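Local coordinates for protein NADH kinase POS5, mitochondrial (Saccharomyces cerevisiae, PDB 3AFO) that phosphorylates NADH and NAD+ with ATP, favouring NADH about twofold, and is a key source of the cellular reductant NADPH, at residues Ser5-Ile10 / Lys90-Asn95; Ile46-Trp51 / Ala82-Gln87; Ala58-Ile63 / Ser86-Ser91; Lys11-Leu16 / Asn74-Pro79. All coordinates share one frame; numbering follows the deposited sequence. Where two conformers were deposited one is given.

Contact 1 (Ser5-Ile10 / Lys90-Asn95)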
# COMPACT_ATOMS: atom_id res chain seq x y z
N SER A 5 -7.49 -40.83 38.23
CA SER A 5 -6.49 -41.10 39.27
C SER A 5 -7.05 -40.82 40.66
O SER A 5 -7.77 -39.84 40.86
CB SER A 5 -5.24 -40.25 39.05
OG SER A 5 -4.20 -40.62 39.93
N LYS A 6 -6.69 -41.67 41.61
CA LYS A 6 -7.02 -41.46 43.02
C LYS A 6 -6.21 -40.31 43.62
O LYS A 6 -6.45 -39.90 44.76
CB LYS A 6 -6.77 -42.74 43.84
CG LYS A 6 -7.27 -44.03 43.19
CD LYS A 6 -8.68 -44.38 43.63
CE LYS A 6 -8.99 -45.84 43.30
NZ LYS A 6 -10.13 -46.35 44.11
N PHE A 7 -5.23 -39.80 42.87
CA PHE A 7 -4.41 -38.66 43.29
C PHE A 7 -5.00 -37.31 42.85
O PHE A 7 -4.44 -36.25 43.13
CB PHE A 7 -2.97 -38.81 42.77
CG PHE A 7 -2.23 -40.01 43.32
CD1 PHE A 7 -2.50 -40.49 44.61
CD2 PHE A 7 -1.26 -40.64 42.56
CE1 PHE A 7 -1.81 -41.59 45.12
CE2 PHE A 7 -0.56 -41.74 43.06
CZ PHE A 7 -0.84 -42.22 44.35
N VAL A 8 -6.12 -37.38 42.15
CA VAL A 8 -6.84 -36.19 41.69
C VAL A 8 -8.32 -36.32 42.04
O VAL A 8 -8.95 -37.34 41.76
CB VAL A 8 -6.70 -36.00 40.15
CG1 VAL A 8 -7.70 -34.94 39.62
CG2 VAL A 8 -5.28 -35.61 39.78
N LYS A 9 -8.87 -35.29 42.68
CA LYS A 9 -10.31 -35.18 42.87
C LYS A 9 -10.83 -33.99 42.09
O LYS A 9 -10.27 -32.89 42.16
CB LYS A 9 -10.67 -35.04 44.36
CG LYS A 9 -10.57 -36.34 45.15
CD LYS A 9 -11.09 -36.15 46.57
CE LYS A 9 -12.50 -35.59 46.59
NZ LYS A 9 -12.89 -35.17 47.97
N ILE A 10 -11.90 -34.21 41.33
CA ILE A 10 -12.55 -33.14 40.57
C ILE A 10 -13.76 -32.65 41.37
O ILE A 10 -14.67 -33.43 41.64
CB ILE A 10 -12.99 -33.64 39.17
CG1 ILE A 10 -11.77 -34.09 38.35
CG2 ILE A 10 -13.76 -32.54 38.43
CD1 ILE A 10 -12.13 -34.86 37.07
N LYS A 90 0.84 -37.94 38.96
CA LYS A 90 1.41 -39.24 39.31
C LYS A 90 1.76 -39.38 40.79
O LYS A 90 2.40 -40.35 41.19
CB LYS A 90 2.64 -39.50 38.44
CG LYS A 90 2.34 -39.55 36.95
CD LYS A 90 1.48 -40.75 36.58
CE LYS A 90 1.18 -40.77 35.09
NZ LYS A 90 0.44 -42.01 34.74
N SER A 91 1.34 -38.39 41.58
CA SER A 91 1.55 -38.39 43.03
C SER A 91 0.56 -37.43 43.68
O SER A 91 0.11 -36.48 43.04
CB SER A 91 2.99 -38.00 43.38
OG SER A 91 3.33 -36.76 42.78
N PRO A 92 0.22 -37.66 44.96
CA PRO A 92 -0.63 -36.72 45.67
C PRO A 92 0.24 -35.62 46.28
O PRO A 92 1.45 -35.63 46.10
CB PRO A 92 -1.23 -37.58 46.78
CG PRO A 92 -0.10 -38.48 47.15
CD PRO A 92 0.63 -38.78 45.84
N LEU A 93 -0.37 -34.68 47.01
CA LEU A 93 0.39 -33.60 47.63
C LEU A 93 1.21 -34.11 48.81
O LEU A 93 0.70 -34.87 49.64
CB LEU A 93 -0.53 -32.47 48.08
CG LEU A 93 -1.14 -31.62 46.96
CD1 LEU A 93 -2.07 -30.56 47.53
CD2 LEU A 93 -0.03 -30.99 46.14
N GLU A 94 2.47 -33.69 48.87
CA GLU A 94 3.36 -33.95 50.02
C GLU A 94 3.39 -35.43 50.36
O GLU A 94 3.43 -35.80 51.54
CB GLU A 94 2.90 -33.14 51.24
CG GLU A 94 3.03 -31.63 51.09
CD GLU A 94 4.30 -31.08 51.69
OE1 GLU A 94 4.92 -30.19 51.06
OE2 GLU A 94 4.69 -31.53 52.80
N ASN A 95 3.31 -36.26 49.33
CA ASN A 95 3.34 -37.71 49.47
C ASN A 95 2.21 -38.30 50.35
O ASN A 95 2.27 -39.46 50.78
CB ASN A 95 4.72 -38.15 49.96
CG ASN A 95 4.96 -39.63 49.76
OD1 ASN A 95 4.57 -40.20 48.75
ND2 ASN A 95 5.60 -40.25 50.74

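Contact 2 (Ile46-Trp51 / Ala82-Gln87)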
# COMPACT_ATOMS: atom_id res chain seq x y z
N ILE A 46 -7.22 -21.72 34.61
CA ILE A 46 -6.16 -22.03 33.66
C ILE A 46 -6.73 -22.66 32.41
O ILE A 46 -7.48 -23.64 32.48
CB ILE A 46 -5.07 -22.96 34.26
CG1 ILE A 46 -4.64 -22.49 35.64
CG2 ILE A 46 -3.85 -23.05 33.33
CD1 ILE A 46 -3.91 -23.54 36.44
N THR A 47 -6.38 -22.08 31.26
CA THR A 47 -6.79 -22.61 29.96
C THR A 47 -5.56 -22.91 29.13
O THR A 47 -4.50 -22.31 29.34
CB THR A 47 -7.68 -21.61 29.19
OG1 THR A 47 -6.90 -20.49 28.77
CG2 THR A 47 -8.80 -21.11 30.07
N LYS A 48 -5.69 -23.83 28.18
CA LYS A 48 -4.57 -24.20 27.32
C LYS A 48 -5.01 -24.42 25.89
O LYS A 48 -6.18 -24.69 25.62
CB LYS A 48 -3.86 -25.45 27.84
CG LYS A 48 -4.70 -26.73 27.81
CD LYS A 48 -3.88 -27.93 28.26
CE LYS A 48 -4.75 -29.19 28.38
NZ LYS A 48 -5.42 -29.57 27.10
N LYS A 49 -4.07 -24.29 24.97
CA LYS A 49 -4.34 -24.63 23.59
C LYS A 49 -4.59 -26.14 23.53
O LYS A 49 -3.77 -26.93 24.01
CB LYS A 49 -3.18 -24.22 22.69
CG LYS A 49 -3.47 -24.43 21.20
CD LYS A 49 -2.32 -23.98 20.35
CE LYS A 49 -2.46 -24.51 18.94
NZ LYS A 49 -1.11 -24.54 18.32
N PRO A 50 -5.75 -26.54 22.98
CA PRO A 50 -6.12 -27.95 22.99
C PRO A 50 -5.26 -28.79 22.05
O PRO A 50 -4.64 -28.25 21.13
CB PRO A 50 -7.58 -27.93 22.52
CG PRO A 50 -7.71 -26.69 21.72
CD PRO A 50 -6.79 -25.69 22.35
N TRP A 51 -5.22 -30.10 22.31
CA TRP A 51 -4.53 -31.08 21.47
C TRP A 51 -3.07 -30.75 21.16
O TRP A 51 -2.59 -31.03 20.06
CB TRP A 51 -5.32 -31.34 20.18
CG TRP A 51 -6.71 -31.81 20.44
CD1 TRP A 51 -7.08 -32.96 21.08
CD2 TRP A 51 -7.93 -31.14 20.09
NE1 TRP A 51 -8.45 -33.05 21.14
CE2 TRP A 51 -9.00 -31.95 20.54
CE3 TRP A 51 -8.23 -29.93 19.44
CZ2 TRP A 51 -10.34 -31.59 20.36
CZ3 TRP A 51 -9.57 -29.58 19.26
CH2 TRP A 51 -10.61 -30.41 19.72
N ALA A 82 -10.28 -31.10 32.92
CA ALA A 82 -10.19 -31.78 34.22
C ALA A 82 -10.09 -33.30 34.04
O ALA A 82 -9.18 -33.94 34.58
CB ALA A 82 -11.38 -31.42 35.10
N GLU A 83 -11.02 -33.85 33.26
CA GLU A 83 -11.03 -35.27 32.93
C GLU A 83 -9.79 -35.67 32.14
O GLU A 83 -9.19 -36.71 32.40
CB GLU A 83 -12.29 -35.62 32.13
CG GLU A 83 -13.49 -36.05 32.99
CD GLU A 83 -14.63 -36.62 32.14
OE1 GLU A 83 -14.98 -36.00 31.11
OE2 GLU A 83 -15.19 -37.69 32.49
N GLU A 84 -9.41 -34.84 31.17
CA GLU A 84 -8.24 -35.10 30.33
C GLU A 84 -6.96 -35.22 31.15
O GLU A 84 -6.20 -36.17 30.97
CB GLU A 84 -8.07 -34.00 29.27
CG GLU A 84 -6.94 -34.25 28.28
CD GLU A 84 -6.59 -33.03 27.46
OE1 GLU A 84 -7.09 -31.93 27.77
OE2 GLU A 84 -5.79 -33.17 26.50
N ILE A 85 -6.72 -34.27 32.05
CA ILE A 85 -5.45 -34.19 32.76
C ILE A 85 -5.40 -34.98 34.07
O ILE A 85 -4.32 -35.11 34.66
CB ILE A 85 -5.00 -32.72 33.00
CG1 ILE A 85 -5.93 -32.01 34.00
CG2 ILE A 85 -4.91 -31.96 31.66
CD1 ILE A 85 -5.43 -30.68 34.49
N SER A 86 -6.54 -35.48 34.54
CA SER A 86 -6.60 -36.18 35.83
C SER A 86 -5.62 -37.37 35.91
O SER A 86 -4.95 -37.55 36.93
CB SER A 86 -8.03 -36.59 36.21
OG SER A 86 -8.67 -37.33 35.19
N GLN A 87 -5.53 -38.16 34.84
CA GLN A 87 -4.56 -39.28 34.80
C GLN A 87 -3.10 -38.83 34.77
O GLN A 87 -2.20 -39.65 35.00
CB GLN A 87 -4.83 -40.26 33.65
CG GLN A 87 -6.14 -41.04 33.75
CD GLN A 87 -5.98 -42.54 33.51
OE1 GLN A 87 -5.16 -42.98 32.70
NE2 GLN A 87 -6.78 -43.34 34.22
O HOH W 1 -6.54 -31.25 24.65

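Contact 3 (Ala58-Ile63 / Ser86-Ser91)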
# COMPACT_ATOMS: atom_id res chain seq x y z
N ALA A 58 2.56 -28.41 30.36
CA ALA A 58 2.74 -27.15 31.09
C ALA A 58 1.64 -26.93 32.12
O ALA A 58 1.92 -26.45 33.22
CB ALA A 58 2.78 -25.97 30.12
N MET A 59 0.40 -27.28 31.77
CA MET A 59 -0.72 -27.14 32.70
C MET A 59 -0.51 -27.99 33.96
O MET A 59 -0.66 -27.50 35.08
CB MET A 59 -2.03 -27.51 32.02
CG MET A 59 -3.25 -27.37 32.92
SD MET A 59 -4.76 -27.80 32.08
CE MET A 59 -5.23 -26.15 31.53
N VAL A 60 -0.16 -29.25 33.76
CA VAL A 60 0.11 -30.16 34.88
C VAL A 60 1.25 -29.63 35.74
O VAL A 60 1.16 -29.61 36.98
CB VAL A 60 0.37 -31.60 34.37
CG1 VAL A 60 0.81 -32.53 35.51
CG2 VAL A 60 -0.88 -32.13 33.71
N GLU A 61 2.32 -29.17 35.09
CA GLU A 61 3.48 -28.61 35.79
C GLU A 61 3.14 -27.32 36.54
O GLU A 61 3.64 -27.08 37.65
CB GLU A 61 4.62 -28.39 34.79
CG GLU A 61 5.95 -27.97 35.39
CD GLU A 61 7.02 -27.68 34.33
OE1 GLU A 61 6.89 -28.17 33.18
OE2 GLU A 61 7.99 -26.96 34.64
N PHE A 62 2.29 -26.49 35.95
CA PHE A 62 1.92 -25.24 36.60
C PHE A 62 1.05 -25.50 37.83
O PHE A 62 1.29 -24.93 38.89
CB PHE A 62 1.21 -24.31 35.61
CG PHE A 62 0.96 -22.94 36.16
CD1 PHE A 62 2.03 -22.13 36.54
CD2 PHE A 62 -0.33 -22.45 36.28
CE1 PHE A 62 1.80 -20.83 37.05
CE2 PHE A 62 -0.56 -21.17 36.79
CZ PHE A 62 0.51 -20.36 37.18
N ILE A 63 0.04 -26.35 37.67
CA ILE A 63 -0.88 -26.73 38.74
C ILE A 63 -0.15 -27.41 39.91
O ILE A 63 -0.46 -27.15 41.08
CB ILE A 63 -2.00 -27.64 38.20
CG1 ILE A 63 -2.88 -26.86 37.22
CG2 ILE A 63 -2.83 -28.24 39.35
CD1 ILE A 63 -3.87 -27.70 36.45
N SER A 86 -6.54 -35.48 34.54
CA SER A 86 -6.60 -36.18 35.83
C SER A 86 -5.62 -37.37 35.91
O SER A 86 -4.95 -37.55 36.93
CB SER A 86 -8.03 -36.59 36.21
OG SER A 86 -8.67 -37.33 35.19
N GLN A 87 -5.53 -38.16 34.84
CA GLN A 87 -4.56 -39.28 34.80
C GLN A 87 -3.10 -38.83 34.77
O GLN A 87 -2.20 -39.65 35.00
CB GLN A 87 -4.83 -40.26 33.65
CG GLN A 87 -6.14 -41.04 33.75
CD GLN A 87 -5.98 -42.54 33.51
OE1 GLN A 87 -5.16 -42.98 32.70
NE2 GLN A 87 -6.78 -43.34 34.22
N ASP A 88 -2.84 -37.54 34.51
CA ASP A 88 -1.45 -37.05 34.38
C ASP A 88 -0.71 -36.76 35.69
O ASP A 88 0.51 -36.60 35.69
CB ASP A 88 -1.37 -35.78 33.49
CG ASP A 88 -1.83 -36.01 32.07
OD1 ASP A 88 -2.15 -37.17 31.70
OD2 ASP A 88 -1.90 -35.01 31.31
N PHE A 89 -1.45 -36.66 36.79
CA PHE A 89 -0.82 -36.43 38.09
C PHE A 89 -0.44 -37.78 38.68
O PHE A 89 -1.30 -38.65 38.86
CB PHE A 89 -1.74 -35.66 39.03
CG PHE A 89 -2.02 -34.25 38.57
CD1 PHE A 89 -1.30 -33.18 39.10
CD2 PHE A 89 -3.00 -34.00 37.61
CE1 PHE A 89 -1.56 -31.87 38.68
CE2 PHE A 89 -3.27 -32.69 37.19
CZ PHE A 89 -2.55 -31.63 37.73
N LYS A 90 0.84 -37.94 38.96
CA LYS A 90 1.41 -39.24 39.31
C LYS A 90 1.76 -39.38 40.79
O LYS A 90 2.40 -40.35 41.19
CB LYS A 90 2.64 -39.50 38.44
CG LYS A 90 2.34 -39.55 36.95
CD LYS A 90 1.48 -40.75 36.58
CE LYS A 90 1.18 -40.77 35.09
NZ LYS A 90 0.44 -42.01 34.74
N SER A 91 1.34 -38.39 41.58
CA SER A 91 1.55 -38.39 43.03
C SER A 91 0.56 -37.43 43.68
O SER A 91 0.11 -36.48 43.04
CB SER A 91 2.99 -38.00 43.38
OG SER A 91 3.33 -36.76 42.78

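Contact 4 (Lys11-Leu16 / Asn74-Pro79)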
# COMPACT_ATOMS: atom_id res chain seq x y z
N LYS A 11 -13.75 -31.37 41.75
CA LYS A 11 -14.79 -30.77 42.60
C LYS A 11 -15.56 -29.64 41.90
O LYS A 11 -14.99 -28.93 41.06
CB LYS A 11 -14.18 -30.23 43.90
CG LYS A 11 -13.78 -31.32 44.89
CD LYS A 11 -13.37 -30.73 46.22
CE LYS A 11 -12.76 -31.79 47.12
NZ LYS A 11 -12.37 -31.20 48.45
N PRO A 12 -16.86 -29.46 42.24
CA PRO A 12 -17.66 -28.36 41.67
C PRO A 12 -17.03 -27.01 41.97
O PRO A 12 -16.68 -26.73 43.12
CB PRO A 12 -19.00 -28.48 42.40
CG PRO A 12 -19.07 -29.94 42.79
CD PRO A 12 -17.67 -30.30 43.16
N VAL A 13 -16.87 -26.17 40.94
CA VAL A 13 -16.29 -24.84 41.13
C VAL A 13 -17.19 -23.93 42.00
O VAL A 13 -16.70 -22.99 42.63
CB VAL A 13 -15.88 -24.17 39.78
CG1 VAL A 13 -17.10 -23.84 38.94
CG2 VAL A 13 -15.03 -22.94 40.03
N ASN A 14 -18.48 -24.23 42.06
CA ASN A 14 -19.36 -23.47 42.96
C ASN A 14 -19.02 -23.65 44.44
O ASN A 14 -19.58 -22.96 45.28
CB ASN A 14 -20.84 -23.78 42.70
CG ASN A 14 -21.22 -25.20 43.05
OD1 ASN A 14 -20.71 -25.78 44.00
ND2 ASN A 14 -22.14 -25.77 42.28
N ASN A 15 -18.10 -24.56 44.75
CA ASN A 15 -17.55 -24.68 46.11
C ASN A 15 -16.64 -23.50 46.47
O ASN A 15 -16.29 -23.32 47.64
CB ASN A 15 -16.76 -25.98 46.29
CG ASN A 15 -17.63 -27.22 46.25
OD1 ASN A 15 -18.86 -27.14 46.14
ND2 ASN A 15 -17.00 -28.38 46.33
N LEU A 16 -16.24 -22.73 45.45
CA LEU A 16 -15.35 -21.59 45.65
C LEU A 16 -16.12 -20.28 45.81
O LEU A 16 -17.27 -20.16 45.38
CB LEU A 16 -14.35 -21.46 44.50
CG LEU A 16 -13.48 -22.69 44.16
CD1 LEU A 16 -12.54 -22.39 43.00
CD2 LEU A 16 -12.70 -23.18 45.39
N ASN A 74 -6.75 -21.97 44.60
CA ASN A 74 -7.69 -22.93 44.04
C ASN A 74 -7.63 -22.92 42.53
O ASN A 74 -7.79 -21.87 41.91
CB ASN A 74 -9.11 -22.63 44.53
CG ASN A 74 -9.19 -22.50 46.05
OD1 ASN A 74 -8.78 -23.41 46.77
ND2 ASN A 74 -9.66 -21.36 46.53
N VAL A 75 -7.42 -24.11 41.95
CA VAL A 75 -7.26 -24.29 40.51
C VAL A 75 -8.58 -24.63 39.82
O VAL A 75 -9.25 -25.61 40.16
CB VAL A 75 -6.21 -25.40 40.19
CG1 VAL A 75 -6.29 -25.84 38.72
CG2 VAL A 75 -4.81 -24.96 40.55
N ILE A 76 -8.94 -23.80 38.84
CA ILE A 76 -10.12 -24.02 38.03
C ILE A 76 -9.70 -24.33 36.59
O ILE A 76 -8.85 -23.64 36.03
CB ILE A 76 -11.03 -22.77 38.00
CG1 ILE A 76 -11.28 -22.23 39.43
CG2 ILE A 76 -12.31 -23.08 37.28
CD1 ILE A 76 -11.83 -20.77 39.48
N VAL A 77 -10.28 -25.38 36.00
CA VAL A 77 -10.07 -25.70 34.58
C VAL A 77 -11.42 -26.09 34.00
O VAL A 77 -12.37 -26.30 34.75
CB VAL A 77 -9.02 -26.85 34.35
CG1 VAL A 77 -7.67 -26.47 34.90
CG2 VAL A 77 -9.49 -28.18 34.96
N GLN A 78 -11.48 -26.16 32.67
CA GLN A 78 -12.64 -26.66 31.93
C GLN A 78 -12.98 -28.11 32.32
O GLN A 78 -12.08 -28.87 32.69
CB GLN A 78 -12.36 -26.59 30.43
CG GLN A 78 -12.29 -25.17 29.89
CD GLN A 78 -13.62 -24.48 29.97
OE1 GLN A 78 -14.51 -24.70 29.14
NE2 GLN A 78 -13.78 -23.64 30.97
N PRO A 79 -14.27 -28.50 32.22
CA PRO A 79 -14.69 -29.87 32.55
C PRO A 79 -13.99 -30.98 31.75
O PRO A 79 -13.57 -31.98 32.34
CB PRO A 79 -16.19 -29.86 32.24
CG PRO A 79 -16.59 -28.44 32.41
CD PRO A 79 -15.43 -27.65 31.90

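Contact 1 (Ser5-Ile10 / Lys90-Asn95)
The backbone N of Phe7, whose ring makes the whole contact with 90-95, donates to Ser5 OG at 3.2 Å with a nearly straight N-H...O angle of 162°, which defines an ST turn. The same few residues form a type I beta turn, closed by Val8 N on Ser5 O at 3.2 Å, so main chain and hydroxyl together fix the backbone from which the Phe7 side chain departs. CG of Phe7 stands anti to the carbonyl carbon (chi1 -64°), and this directs the ring at the 90-95 backbone. There Pro92 CD sits over one face, close to the ring centre: it is 3.8 Å from the centroid and only 11° off the normal, the geometry of a CH-pi contact. The hydrogens on proline CD, a carbon next to the amide nitrogen, are slightly polarised and suit such a contact. The two side chains run side by side and point the same way, and their CA atoms are 4.9 Å apart. At the CD2 corner of the ring, on the same side of its plane as Pro92 CD, Ser91 N stands obliquely 3.6 Å from Phe7 CD2, and Lys90 C is 3.7 Å from the same Phe7 CD2. The aromatic group is therefore laid along three consecutive residues of backbone and proline ring, and the CB atoms of Lys90 and Ser91 leave the backbone away from it. This surface contact lies beside the small parallel pair of strands 8-12 and 101-105, where Phe7 bonds through its backbone to His101, Leu93 packs on His101, and the buried Val8 packs on Phe89 and on Ser86 of helix 79-86.

Contact 2 (Ile46-Trp51 / Ala82-Gln87)
Lys48 and Ile85 mark the nearest backbone approach, yet their CA atoms are 11.4 Å apart, so strand 43-48 and helix 79-86 meet here through long side chains. Lys48 and Glu84 come at each other from opposite directions. NZ of Lys48 donates to OE1 of Glu84 at 3.0 Å, a salt bridge that arrives on the syn side of the carboxylate and 26° out of its plane. Glu84 reaches out with an extended chain, whereas Lys48 bends at its last torsion (chi4 58°) to present the ammonium to that oxygen. Strand 43-48 opens a beta-alpha-beta crossover in the parallel sheet of the N-terminal domain: helix 53-69 carries the chain to the neighbouring strand 74-76, and helix 79-86 follows. The ion pair thus joins the first strand's C-terminal end to the helix after the second. The other carboxylate oxygen, Glu84 OE2, takes a water: it donates to Glu84 OE2 at 2.8 Å and accepts from Trp51 N at 2.9 Å, linking the helix to the chain beyond the strand. Arg56 adds a long, weak ion pair to the same oxygen. An alanine in place of Glu84 would probably leave the Lys48 ammonium without its carboxylate mate and break the water link to Trp51 N. Next to the ammonium, Lys48 CE lies 4.3 Å from Ile85 CG2, a looser touch.

Contact 3 (Ala58-Ile63 / Ser86-Ser91)
Phe89, the last residue of a type I beta turn that begins at Ser86, packs on Val60 and Ile63 of helix 53-69, the crossover helix of the beta-alpha-beta unit formed with strands 43-48 and 74-76. The turn takes the chain on from helix 79-86 toward strand 101-105, so the contact sets that loop against the flank of an earlier helix. Val60 and Ile63 are three residues apart and therefore present neighbouring side chains on one side of it. CG1 of Val60 lies over one face of the Phe89 ring, 4.1 Å from the centroid and 13° off the normal, a CH-pi contact displaced somewhat toward the rim. The Val60 and Phe89 side chains slide past each other in opposite directions. Ile63, by contrast, crosses Phe89 at about a right angle, and its CG2 meets CZ of Phe89 obliquely at 3.8 Å. The two aliphatic groups share the CE1-CZ end of the ring, and the carbonyl O of Val60 is also 3.9 Å from Phe89 CE1. Elsewhere Phe89 touches Val8 and meets the ring of His101 with planes inclined by about 35°, which ties the helix flank to the strands 8-12 and 101-105. Asp88 sends its carboxylate to Arg56, one helical turn before Val60, where OD2 forms a salt bridge with NE. With CG1 of Val60 anti to the backbone N (chi1 173°) and committed to the ring, the other methyl is left for the aspartate: Val60 CG2 rests 3.7 Å from Asp88 CB.

Contact 4 (Lys11-Leu16 / Asn74-Pro79)
The flat amide of Asn74 has the CD2 methyl of Leu16 over one face: CD2 is 3.6 Å from Asn74 CG and 3.7 Å from Asn74 ND2, with nearly all of that separation perpendicular to the amide plane. Polar bonding is made elsewhere, since ND2 donates to Asn43 OD1, which probably helps to hold the amide in this orientation. Asn74 and Ile76 belong to strand 74-76, one of the two edge strands, within this chain, of the parallel sheet of the alpha/beta N-terminal domain. Being two apart on the strand, they point to one side, while Val75 points away from 11-16. On the facing segment the chain leaves strand 8-12 through a short 3-10 turn, with Leu16 N bonded to Val13 O at 2.9 Å. That turn brings Val13 and Leu16 to the same side. Leu16 slides past Ile76 in the opposite direction and puts CD1 at 3.8 Å from Ile76 CG1, whereas Val13 crosses Ile76 at about a right angle. Ile76 thus meets two apolar partners that lie next to each other on the 11-16 side, and Ile111 of helix 108-114 packs on it too. Replacing Ile76 by an alanine would probably open a gap between the strand and the 3-10 turn, leaving Val13 and the Leu16 CD1 methyl without their common support. Val13 turns its CG2 inward, anti to the backbone N, and this methyl lies 3.9 Å from CG1, CG2 and CD1 of Ile76 alike.

All four contacts lie on one side of the chain's centre, in the N-terminal alpha/beta part. Along the sequence, contact 1 closes the widest loop; contacts 2 and 4 are nested inside it, and their own segments alternate. Contact 3 lies about 9 Å from both contact 1 and contact 2, centre to centre, and shares residues with each; contact 4 is about 13 Å from contact 2 and 16 Å from contacts 1 and 3. Contacts 1 and 4 use strand 8-12, while contacts 2 and 4 reach neighbouring strands 43-48 and 74-76. Contacts 1, 3 and 4 pack the N-terminal segment and the 86-95 loop against the crossover and its edge strand, while contact 2 ties helix 79-86 to strand 43-48.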